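PDB 7CTP: protein Niban 2 from Homo sapiens, which may suppress apoptosis and may promote melanoma cell invasion in vitro, and is seen here as a segment that includes its pleckstrin homology (PH) domain. Local coordinates for residues D128-L133 with H168-M173; K82-R87 with K152-F157; P246-E251 with R265-I270. All blocks are in the same frame, centred on the assembly; numbering follows the deposited sequence.

Contact 1 of 3, residues D128-L133 with H168-M173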
loop_
_atom_site.group_PDB
_atom_site.type_symbol
_atom_site.label_atom_id
_atom_site.label_comp_id
_atom_site.label_asym_id
_atom_site.label_seq_id
_atom_site.Cartn_x
_atom_site.Cartn_y
_atom_site.Cartn_z
ATOM N N ASP A 128 0.524 5.414 -27.080
ATOM C CA ASP A 128 1.345 6.618 -27.030
ATOM C C ASP A 128 1.670 7.005 -25.597
ATOM O O ASP A 128 2.802 7.404 -25.299
ATOM C CB ASP A 128 0.652 7.776 -27.729
ATOM C CG ASP A 128 1.600 8.908 -28.000
ATOM O OD1 ASP A 128 2.595 8.681 -28.729
ATOM O OD2 ASP A 128 1.374 10.006 -27.455
ATOM N N GLN A 129 0.683 6.903 -24.701
ATOM C CA GLN A 129 0.935 7.144 -23.282
ATOM C C GLN A 129 2.049 6.255 -22.762
ATOM O O GLN A 129 2.880 6.696 -21.959
ATOM C CB GLN A 129 -0.327 6.880 -22.465
ATOM C CG GLN A 129 -1.307 8.009 -22.381
ATOM C CD GLN A 129 -2.491 7.639 -21.513
ATOM O OE1 GLN A 129 -2.601 6.499 -21.044
ATOM N NE2 GLN A 129 -3.382 8.594 -21.294
ATOM N N TYR A 130 2.052 4.986 -23.179
ATOM C CA TYR A 130 3.073 4.041 -22.731
ATOM C C TYR A 130 4.441 4.407 -23.287
ATOM O O TYR A 130 5.439 4.416 -22.558
ATOM C CB TYR A 130 2.686 2.628 -23.149
ATOM C CG TYR A 130 3.774 1.609 -22.950
ATOM C CD1 TYR A 130 4.128 1.172 -21.668
ATOM C CD2 TYR A 130 4.459 1.084 -24.040
ATOM C CE1 TYR A 130 5.139 0.228 -21.490
ATOM C CE2 TYR A 130 5.466 0.156 -23.874
ATOM C CZ TYR A 130 5.802 -0.269 -22.597
ATOM O OH TYR A 130 6.806 -1.195 -22.456
ATOM N N LEU A 131 4.506 4.709 -24.584
ATOM C CA LEU A 131 5.777 5.091 -25.191
ATOM C C LEU A 131 6.314 6.381 -24.591
ATOM O O LEU A 131 7.530 6.550 -24.480
ATOM C CB LEU A 131 5.613 5.239 -26.709
ATOM C CG LEU A 131 5.300 3.944 -27.468
ATOM C CD1 LEU A 131 5.145 4.260 -28.942
ATOM C CD2 LEU A 131 6.377 2.895 -27.254
ATOM N N GLU A 132 5.428 7.297 -24.199
ATOM C CA GLU A 132 5.874 8.515 -23.536
ATOM C C GLU A 132 6.485 8.199 -22.176
ATOM O O GLU A 132 7.518 8.768 -21.798
ATOM C CB GLU A 132 4.702 9.486 -23.399
ATOM C CG GLU A 132 5.066 10.804 -22.744
ATOM C CD GLU A 132 3.922 11.795 -22.726
ATOM O OE1 GLU A 132 3.841 12.552 -21.732
ATOM O OE2 GLU A 132 3.125 11.826 -23.703
ATOM N N LEU A 133 5.882 7.256 -21.455
ATOM C CA LEU A 133 6.353 6.897 -20.118
ATOM C C LEU A 133 7.731 6.242 -20.162
ATOM O O LEU A 133 8.566 6.497 -19.287
ATOM C CB LEU A 133 5.328 5.979 -19.450
ATOM C CG LEU A 133 5.592 5.477 -18.031
ATOM C CD1 LEU A 133 5.829 6.650 -17.103
ATOM C CD2 LEU A 133 4.392 4.655 -17.574
ATOM N N HIS A 168 6.673 -5.705 -18.686
ATOM C CA HIS A 168 5.449 -5.013 -19.046
ATOM C C HIS A 168 4.571 -5.968 -19.831
ATOM O O HIS A 168 5.069 -6.854 -20.527
ATOM C CB HIS A 168 5.739 -3.762 -19.873
ATOM C CG HIS A 168 6.716 -2.832 -19.222
ATOM N ND1 HIS A 168 7.339 -1.808 -19.902
ATOM C CD2 HIS A 168 7.171 -2.772 -17.946
ATOM C CE1 HIS A 168 8.138 -1.156 -19.074
ATOM N NE2 HIS A 168 8.060 -1.724 -17.882
ATOM N N TYR A 169 3.262 -5.790 -19.696
ATOM C CA TYR A 169 2.276 -6.632 -20.359
ATOM C C TYR A 169 1.415 -5.779 -21.272
ATOM O O TYR A 169 1.051 -4.654 -20.920
ATOM C CB TYR A 169 1.395 -7.348 -19.344
ATOM C CG TYR A 169 2.158 -8.262 -18.429
ATOM C CD1 TYR A 169 2.464 -9.557 -18.817
ATOM C CD2 TYR A 169 2.584 -7.830 -17.181
ATOM C CE1 TYR A 169 3.170 -10.407 -17.979
ATOM C CE2 TYR A 169 3.285 -8.671 -16.338
ATOM C CZ TYR A 169 3.571 -9.958 -16.742
ATOM O OH TYR A 169 4.272 -10.800 -15.911
ATOM N N TYR A 170 1.088 -6.318 -22.447
ATOM C CA TYR A 170 0.340 -5.584 -23.458
ATOM C C TYR A 170 -0.897 -6.385 -23.830
ATOM O O TYR A 170 -0.783 -7.512 -24.327
ATOM C CB TYR A 170 1.205 -5.327 -24.690
ATOM C CG TYR A 170 2.607 -4.876 -24.348
ATOM C CD1 TYR A 170 2.841 -3.608 -23.835
ATOM C CD2 TYR A 170 3.693 -5.725 -24.521
ATOM C CE1 TYR A 170 4.127 -3.188 -23.520
ATOM C CE2 TYR A 170 4.980 -5.313 -24.206
ATOM C CZ TYR A 170 5.187 -4.044 -23.706
ATOM O OH TYR A 170 6.469 -3.631 -23.392
ATOM N N PHE A 171 -2.065 -5.812 -23.567
ATOM C CA PHE A 171 -3.354 -6.414 -23.876
ATOM C C PHE A 171 -4.135 -5.489 -24.799
ATOM O O PHE A 171 -3.880 -4.286 -24.860
ATOM C CB PHE A 171 -4.187 -6.649 -22.611
ATOM C CG PHE A 171 -3.489 -7.456 -21.552
ATOM C CD1 PHE A 171 -3.293 -8.814 -21.719
ATOM C CD2 PHE A 171 -3.056 -6.857 -20.381
ATOM C CE1 PHE A 171 -2.661 -9.565 -20.729
ATOM C CE2 PHE A 171 -2.425 -7.592 -19.399
ATOM C CZ PHE A 171 -2.226 -8.949 -19.571
ATOM N N CYS A 172 -5.110 -6.045 -25.514
ATOM C CA CYS A 172 -6.128 -5.179 -26.093
ATOM C C CYS A 172 -7.463 -5.916 -26.084
ATOM O O CYS A 172 -7.531 -7.144 -25.949
ATOM C CB CYS A 172 -5.737 -4.660 -27.497
ATOM S SG CYS A 172 -5.654 -5.851 -28.792
ATOM N N MET A 173 -8.525 -5.125 -26.156
ATOM C CA MET A 173 -9.894 -5.608 -26.105
ATOM C C MET A 173 -10.629 -5.168 -27.362
ATOM O O MET A 173 -10.208 -4.253 -28.076
ATOM C CB MET A 173 -10.631 -5.085 -24.867
ATOM C CG MET A 173 -10.082 -5.599 -23.547
ATOM S SD MET A 173 -8.640 -4.637 -23.035
ATOM C CE MET A 173 -7.993 -5.653 -21.718
#
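Y130 of the short helix 127-134 faces strand 169-173 across a wide backbone gap, the CA atoms of Y130 and Y170 lying 10.0 Å apart, so long aromatic side chains have to bridge it. The Y130 hydroxyl is held twice: its OH is 2.7 Å from H168 ND1 and 2.6 Å from Y170 OH, both hydrogen bonds. A chi1 of 170° swings the Y130 ring off the helix toward the strand and carries its oxygen between the two partners. OH lies near the plane of the imidazole, at the edge that bears ND1. The helix sits within the PH domain of the protein, in the connection that leads from strand 122-124 to strand 157-162. Y170 brings its ring edge to the face of Y130 in an offset edge-to-face pair, planes at 74°, and its CE1 comes 3.5 Å from Y130 CZ. Tyrosine suits both places because its ring spans the distance between helix and strand while its hydroxyl supplies a polar end. Histidine can use both ring nitrogens: H168 NE2 bonds to the carbonyl of H163 while ND1 meets Y130, and the two bonds together hold the ring's rotation.

Contact 2 of 3, residues K82-R87 with K152-F157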
loop_
_atom_site.group_PDB
_atom_site.type_symbol
_atom_site.label_atom_id
_atom_site.label_comp_id
_atom_site.label_asym_id
_atom_site.label_seq_id
_atom_site.Cartn_x
_atom_site.Cartn_y
_atom_site.Cartn_z
ATOM N N LYS A 82 6.395 -12.054 -30.845
ATOM C CA LYS A 82 5.919 -10.738 -31.277
ATOM C C LYS A 82 4.541 -10.807 -31.937
ATOM O O LYS A 82 4.178 -9.915 -32.711
ATOM C CB LYS A 82 6.924 -10.058 -32.217
ATOM C CG LYS A 82 8.324 -9.957 -31.642
ATOM C CD LYS A 82 8.586 -8.578 -31.071
ATOM C CE LYS A 82 9.767 -8.618 -30.143
ATOM N NZ LYS A 82 9.417 -9.195 -28.811
ATOM N N LYS A 83 3.771 -11.855 -31.644
ATOM C CA LYS A 83 2.440 -12.060 -32.201
ATOM C C LYS A 83 1.382 -11.892 -31.117
ATOM O O LYS A 83 1.600 -12.244 -29.954
ATOM C CB LYS A 83 2.307 -13.459 -32.817
ATOM C CG LYS A 83 2.853 -13.593 -34.234
ATOM C CD LYS A 83 3.242 -15.040 -34.537
ATOM C CE LYS A 83 3.489 -15.273 -36.027
ATOM N NZ LYS A 83 4.323 -14.209 -36.648
ATOM N N TRP A 84 0.224 -11.369 -31.511
ATOM C CA TRP A 84 -0.906 -11.261 -30.598
ATOM C C TRP A 84 -1.710 -12.556 -30.597
ATOM O O TRP A 84 -2.060 -13.086 -31.659
ATOM C CB TRP A 84 -1.802 -10.091 -30.991
ATOM C CG TRP A 84 -1.182 -8.749 -30.791
ATOM C CD1 TRP A 84 -0.310 -8.110 -31.630
ATOM C CD2 TRP A 84 -1.396 -7.864 -29.686
ATOM N NE1 TRP A 84 0.034 -6.885 -31.110
ATOM C CE2 TRP A 84 -0.620 -6.710 -29.919
ATOM C CE3 TRP A 84 -2.168 -7.937 -28.522
ATOM C CZ2 TRP A 84 -0.593 -5.638 -29.027
ATOM C CZ3 TRP A 84 -2.141 -6.872 -27.642
ATOM C CH2 TRP A 84 -1.360 -5.738 -27.898
ATOM N N ARG A 85 -2.006 -13.064 -29.403
ATOM C CA ARG A 85 -2.752 -14.301 -29.238
ATOM C C ARG A 85 -3.920 -14.055 -28.305
ATOM O O ARG A 85 -3.794 -13.306 -27.332
ATOM C CB ARG A 85 -1.881 -15.419 -28.653
ATOM C CG ARG A 85 -0.716 -15.849 -29.517
ATOM C CD ARG A 85 -1.172 -16.433 -30.846
ATOM N NE ARG A 85 -0.031 -16.851 -31.659
ATOM C CZ ARG A 85 -0.036 -16.905 -32.986
ATOM N NH1 ARG A 85 -1.125 -16.571 -33.658
ATOM N NH2 ARG A 85 1.049 -17.294 -33.643
ATOM N N ASN A 86 -5.056 -14.683 -28.600
ATOM C CA ASN A 86 -6.136 -14.708 -27.626
ATOM C C ASN A 86 -5.648 -15.386 -26.358
ATOM O O ASN A 86 -4.830 -16.312 -26.406
ATOM C CB ASN A 86 -7.362 -15.447 -28.169
ATOM C CG ASN A 86 -8.423 -15.679 -27.096
ATOM O OD1 ASN A 86 -9.253 -14.810 -26.829
ATOM N ND2 ASN A 86 -8.382 -16.848 -26.459
ATOM N N ARG A 87 -6.132 -14.904 -25.217
ATOM C CA ARG A 87 -5.881 -15.556 -23.945
ATOM C C ARG A 87 -7.146 -15.484 -23.112
ATOM O O ARG A 87 -7.797 -14.437 -23.052
ATOM C CB ARG A 87 -4.716 -14.901 -23.182
ATOM C CG ARG A 87 -3.344 -15.182 -23.762
ATOM C CD ARG A 87 -2.815 -16.539 -23.326
ATOM N NE ARG A 87 -1.516 -16.834 -23.919
ATOM C CZ ARG A 87 -1.346 -17.358 -25.128
ATOM N NH1 ARG A 87 -2.398 -17.652 -25.881
ATOM N NH2 ARG A 87 -0.123 -17.589 -25.582
ATOM N N LYS A 152 2.074 -2.264 -31.852
ATOM C CA LYS A 152 0.910 -1.971 -32.689
ATOM C C LYS A 152 -0.163 -3.017 -32.418
ATOM O O LYS A 152 0.075 -4.211 -32.625
ATOM C CB LYS A 152 1.294 -1.972 -34.174
ATOM C CG LYS A 152 1.605 -0.603 -34.758
ATOM C CD LYS A 152 2.564 -0.716 -35.938
ATOM C CE LYS A 152 3.433 0.529 -36.062
ATOM N NZ LYS A 152 2.893 1.499 -37.057
ATOM N N CYS A 153 -1.355 -2.571 -31.989
ATOM C CA CYS A 153 -2.398 -3.458 -31.459
ATOM C C CYS A 153 -3.465 -3.766 -32.510
ATOM O O CYS A 153 -3.806 -2.900 -33.322
ATOM C CB CYS A 153 -3.069 -2.832 -30.241
ATOM S SG CYS A 153 -1.932 -2.314 -28.951
ATOM N N PRO A 154 -4.020 -4.984 -32.480
ATOM C CA PRO A 154 -5.068 -5.349 -33.449
ATOM C C PRO A 154 -6.404 -4.648 -33.233
ATOM O O PRO A 154 -7.272 -4.735 -34.111
ATOM C CB PRO A 154 -5.222 -6.866 -33.254
ATOM C CG PRO A 154 -4.061 -7.299 -32.400
ATOM C CD PRO A 154 -3.645 -6.109 -31.609
ATOM N N THR A 155 -6.619 -4.005 -32.088
ATOM C CA THR A 155 -7.839 -3.253 -31.831
ATOM C C THR A 155 -7.480 -1.847 -31.378
ATOM O O THR A 155 -6.314 -1.526 -31.123
ATOM C CB THR A 155 -8.724 -3.921 -30.769
ATOM O OG1 THR A 155 -8.248 -3.566 -29.460
ATOM C CG2 THR A 155 -8.731 -5.437 -30.924
ATOM N N GLN A 156 -8.507 -1.007 -31.270
ATOM C CA GLN A 156 -8.349 0.376 -30.844
ATOM C C GLN A 156 -8.446 0.556 -29.333
ATOM O O GLN A 156 -8.511 1.697 -28.862
ATOM C CB GLN A 156 -9.403 1.256 -31.522
ATOM C CG GLN A 156 -9.566 1.013 -33.009
ATOM C CD GLN A 156 -10.817 0.208 -33.326
ATOM O OE1 GLN A 156 -10.901 -0.984 -33.007
ATOM N NE2 GLN A 156 -11.796 0.854 -33.956
ATOM N N PHE A 157 -8.467 -0.527 -28.562
ATOM C CA PHE A 157 -8.722 -0.452 -27.124
ATOM C C PHE A 157 -7.658 -1.237 -26.374
ATOM O O PHE A 157 -7.900 -2.352 -25.900
ATOM C CB PHE A 157 -10.126 -0.957 -26.804
ATOM C CG PHE A 157 -11.183 -0.306 -27.643
ATOM C CD1 PHE A 157 -11.541 1.015 -27.419
ATOM C CD2 PHE A 157 -11.781 -0.993 -28.687
ATOM C CE1 PHE A 157 -12.500 1.629 -28.207
ATOM C CE2 PHE A 157 -12.737 -0.385 -29.475
ATOM C CZ PHE A 157 -13.097 0.925 -29.233
#
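W84 of strand 84-91, in the PH-domain sheet, spreads its indole against K152, C153 and P154, in the loop that leads into strand 157-162. The backbones approach most closely at W84 and P154, whose CA atoms are 7.8 Å apart, and the indole spans that distance.

The main apolar interaction is a CH-pi contact. P154 CD lies over the five-membered ring of W84, 3.5 Å from its centroid and only 12° off the ring normal, while P154 CG reaches toward W84 CG and CD2. Proline suits this place because its CD methylene, next to the amide nitrogen and so somewhat polarised, turns its C-H groups to the electron-rich face, with CG beside it, and its closed ring keeps them in position.

C153 makes an oblique sulfur-aromatic contact. Its SG is 3.6 Å from W84 CZ2 and equally near CH2, but it comes at a slant to the six-membered ring, 58° off the normal, alongside the outer carbons of the benzo ring.

Beyond the pair, H77 meets the W84 ring edge-to-face, and F75, Y170 and C172 also touch it, placing the tryptophan across neighbouring strands of the sheet. A tryptophan fits here since one broad ring can meet proline, sulfur and a carbonyl together. The only polar bond between the two segments joins the indole N-H to the loop backbone and is weak, W84 NE1 standing 3.1 Å from K152 O with an N-H...O angle of 127°.

Contact 3 of 3, residues P246-E251 with R265-I270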
loop_
_atom_site.group_PDB
_atom_site.type_symbol
_atom_site.label_atom_id
_atom_site.label_comp_id
_atom_site.label_asym_id
_atom_site.label_seq_id
_atom_site.Cartn_x
_atom_site.Cartn_y
_atom_site.Cartn_z
ATOM N N PRO A 246 20.476 2.695 -11.712
ATOM C CA PRO A 246 21.240 3.737 -12.421
ATOM C C PRO A 246 22.593 3.284 -12.939
ATOM O O PRO A 246 22.905 3.513 -14.115
ATOM C CB PRO A 246 21.376 4.834 -11.359
ATOM C CG PRO A 246 20.150 4.703 -10.555
ATOM C CD PRO A 246 19.917 3.211 -10.448
ATOM N N GLU A 247 23.422 2.659 -12.099
ATOM C CA GLU A 247 24.745 2.279 -12.582
ATOM C C GLU A 247 24.650 1.107 -13.558
ATOM O O GLU A 247 25.435 1.024 -14.505
ATOM C CB GLU A 247 25.683 1.974 -11.410
ATOM C CG GLU A 247 25.365 0.705 -10.690
ATOM C CD GLU A 247 26.160 0.491 -9.398
ATOM O OE1 GLU A 247 27.360 0.141 -9.491
ATOM O OE2 GLU A 247 25.575 0.625 -8.295
ATOM N N LEU A 248 23.678 0.202 -13.368
ATOM C CA LEU A 248 23.510 -0.880 -14.335
ATOM C C LEU A 248 23.074 -0.332 -15.686
ATOM O O LEU A 248 23.554 -0.783 -16.732
ATOM C CB LEU A 248 22.510 -1.920 -13.823
ATOM C CG LEU A 248 22.433 -3.245 -14.578
ATOM C CD1 LEU A 248 23.732 -4.033 -14.426
ATOM C CD2 LEU A 248 21.236 -4.070 -14.108
ATOM N N LYS A 249 22.166 0.644 -15.677
ATOM C CA LYS A 249 21.754 1.305 -16.910
ATOM C C LYS A 249 22.913 2.067 -17.543
ATOM O O LYS A 249 23.090 2.037 -18.767
ATOM C CB LYS A 249 20.586 2.243 -16.607
ATOM C CG LYS A 249 19.816 2.733 -17.819
ATOM C CD LYS A 249 18.632 3.585 -17.371
ATOM C CE LYS A 249 17.444 2.739 -16.929
ATOM N NZ LYS A 249 16.234 3.580 -16.636
ATOM N N ALA A 250 23.712 2.753 -16.720
ATOM C CA ALA A 250 24.862 3.491 -17.237
ATOM C C ALA A 250 25.865 2.557 -17.901
ATOM O O ALA A 250 26.528 2.935 -18.876
ATOM C CB ALA A 250 25.527 4.291 -16.116
ATOM N N GLU A 251 25.986 1.330 -17.395
ATOM C CA GLU A 251 26.974 0.398 -17.928
ATOM C C GLU A 251 26.453 -0.331 -19.163
ATOM O O GLU A 251 27.162 -0.452 -20.168
ATOM C CB GLU A 251 27.373 -0.604 -16.846
ATOM C CG GLU A 251 28.419 -1.617 -17.294
ATOM C CD GLU A 251 29.160 -2.227 -16.126
ATOM O OE1 GLU A 251 28.504 -2.528 -15.106
ATOM O OE2 GLU A 251 30.393 -2.406 -16.226
ATOM N N ARG A 265 13.142 -1.362 -25.271
ATOM C CA ARG A 265 12.560 -2.680 -25.022
ATOM C C ARG A 265 13.602 -3.661 -24.489
ATOM O O ARG A 265 13.297 -4.496 -23.627
ATOM C CB ARG A 265 11.921 -3.218 -26.301
ATOM C CG ARG A 265 11.131 -4.506 -26.107
ATOM C CD ARG A 265 11.365 -5.483 -27.251
ATOM N NE ARG A 265 12.664 -6.142 -27.128
ATOM C CZ ARG A 265 12.929 -7.367 -27.569
ATOM N NH1 ARG A 265 14.138 -7.885 -27.416
ATOM N NH2 ARG A 265 11.985 -8.085 -28.152
ATOM N N GLN A 266 14.834 -3.584 -24.996
ATOM C CA GLN A 266 15.888 -4.447 -24.476
ATOM C C GLN A 266 16.164 -4.145 -23.014
ATOM O O GLN A 266 16.379 -5.063 -22.211
ATOM C CB GLN A 266 17.159 -4.289 -25.304
ATOM C CG GLN A 266 17.001 -4.809 -26.703
ATOM C CD GLN A 266 18.184 -4.467 -27.564
ATOM O OE1 GLN A 266 18.032 -3.943 -28.665
ATOM N NE2 GLN A 266 19.377 -4.752 -27.061
ATOM N N TRP A 267 16.154 -2.864 -22.636
ATOM C CA TRP A 267 16.397 -2.543 -21.233
ATOM C C TRP A 267 15.285 -3.101 -20.345
ATOM O O TRP A 267 15.552 -3.601 -19.243
ATOM C CB TRP A 267 16.544 -1.036 -21.017
ATOM C CG TRP A 267 16.514 -0.756 -19.556
ATOM C CD1 TRP A 267 15.482 -0.218 -18.843
ATOM C CD2 TRP A 267 17.521 -1.106 -18.605
ATOM N NE1 TRP A 267 15.798 -0.182 -17.509
ATOM C CE2 TRP A 267 17.046 -0.719 -17.332
ATOM C CE3 TRP A 267 18.786 -1.691 -18.705
ATOM C CZ2 TRP A 267 17.794 -0.895 -16.165
ATOM C CZ3 TRP A 267 19.535 -1.864 -17.539
ATOM C CH2 TRP A 267 19.034 -1.470 -16.287
ATOM N N ILE A 268 14.034 -3.034 -20.815
ATOM C CA ILE A 268 12.919 -3.583 -20.043
ATOM C C ILE A 268 13.117 -5.075 -19.809
ATOM O O ILE A 268 12.859 -5.588 -18.713
ATOM C CB ILE A 268 11.581 -3.289 -20.754
ATOM C CG1 ILE A 268 11.247 -1.796 -20.661
ATOM C CG2 ILE A 268 10.457 -4.146 -20.149
ATOM C CD1 ILE A 268 10.324 -1.299 -21.771
ATOM N N GLN A 269 13.592 -5.793 -20.831
ATOM C CA GLN A 269 13.838 -7.225 -20.686
ATOM C C GLN A 269 14.954 -7.498 -19.683
ATOM O O GLN A 269 14.846 -8.409 -18.850
ATOM C CB GLN A 269 14.172 -7.832 -22.050
ATOM C CG GLN A 269 14.239 -9.353 -22.050
ATOM C CD GLN A 269 14.192 -9.936 -23.451
ATOM O OE1 GLN A 269 14.413 -9.231 -24.441
ATOM N NE2 GLN A 269 13.898 -11.229 -23.541
ATOM N N ILE A 270 16.041 -6.725 -19.759
ATOM C CA ILE A 270 17.145 -6.867 -18.809
ATOM C C ILE A 270 16.680 -6.557 -17.391
ATOM O O ILE A 270 17.001 -7.282 -16.443
ATOM C CB ILE A 270 18.317 -5.959 -19.216
ATOM C CG1 ILE A 270 18.946 -6.456 -20.518
ATOM C CG2 ILE A 270 19.360 -5.885 -18.073
ATOM C CD1 ILE A 270 19.835 -5.431 -21.191
HETATM O O HOH W 1 13.822 2.366 -16.730
#
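K249 NZ is gripped by two oxygens: a water 2.7 Å from NZ, which accepts from it, and the backbone carbonyl of S137. The same water lies 3.3 Å from W267 NE1 and accepts weakly from the indole N-H, so it forms a polar bridge between the two helices. Sharing the ammonium between a carbonyl and a water probably helps to stabilise its positive charge at this buried contact.

The aliphatic part of K249 makes much of the rest of the contact. The chain runs extended as far as CD, then bends at chi3 (-80°), which lays CE over the indole. CE sits 3.2 Å above the ring plane, offset toward the rim, and comes 3.4 Å from W267 NE1. Nearer the backbone, K249 CB lies over the six-membered ring in a CH-pi contact, 4.3 Å from its centroid. CB and CE thus lie over the indole while the ammonium passes on beyond NE1 to the water. Lysine suits the place because its aliphatic part can lie on an aromatic surface and its end can still find polar partners.

L248 adds a purely apolar touch, its CD2 being 4.0 Å from W267 CH2 at a slant to the ring. Its branched end lies beside the far corner of the indole, at CH2. Tryptophan suits position 267, as its indole is wide enough to reach L248 at CH2 and the water at NE1.

Helix 232-252 therefore packs here against the early part of the long helix 260-337. L248 also touches R12 and I16 of helix 10-48, I270 meets V3 of helix 3-7, and S137 approaches from the loop that follows helix 127-134.

How the contacts relate
From the N terminus, residues 82-87 come first, on strand 84-91, followed by 128-133 on helix 127-134. The chain then returns in 152-157 to close contact 2 and in 168-173 to close contact 1, so their segments alternate and the two loops cross. Both draw parts of the PH domain to one sheet, and they join directly where M173 pairs with F157 and C172 packs on P154. Contact 3 follows in series, closing the short connection between helices 232-252 and 260-337. It meets contact 1 through I268, whose CD1 packs on H168 and Y130, thereby tying the PH domain to the helical part of the chain.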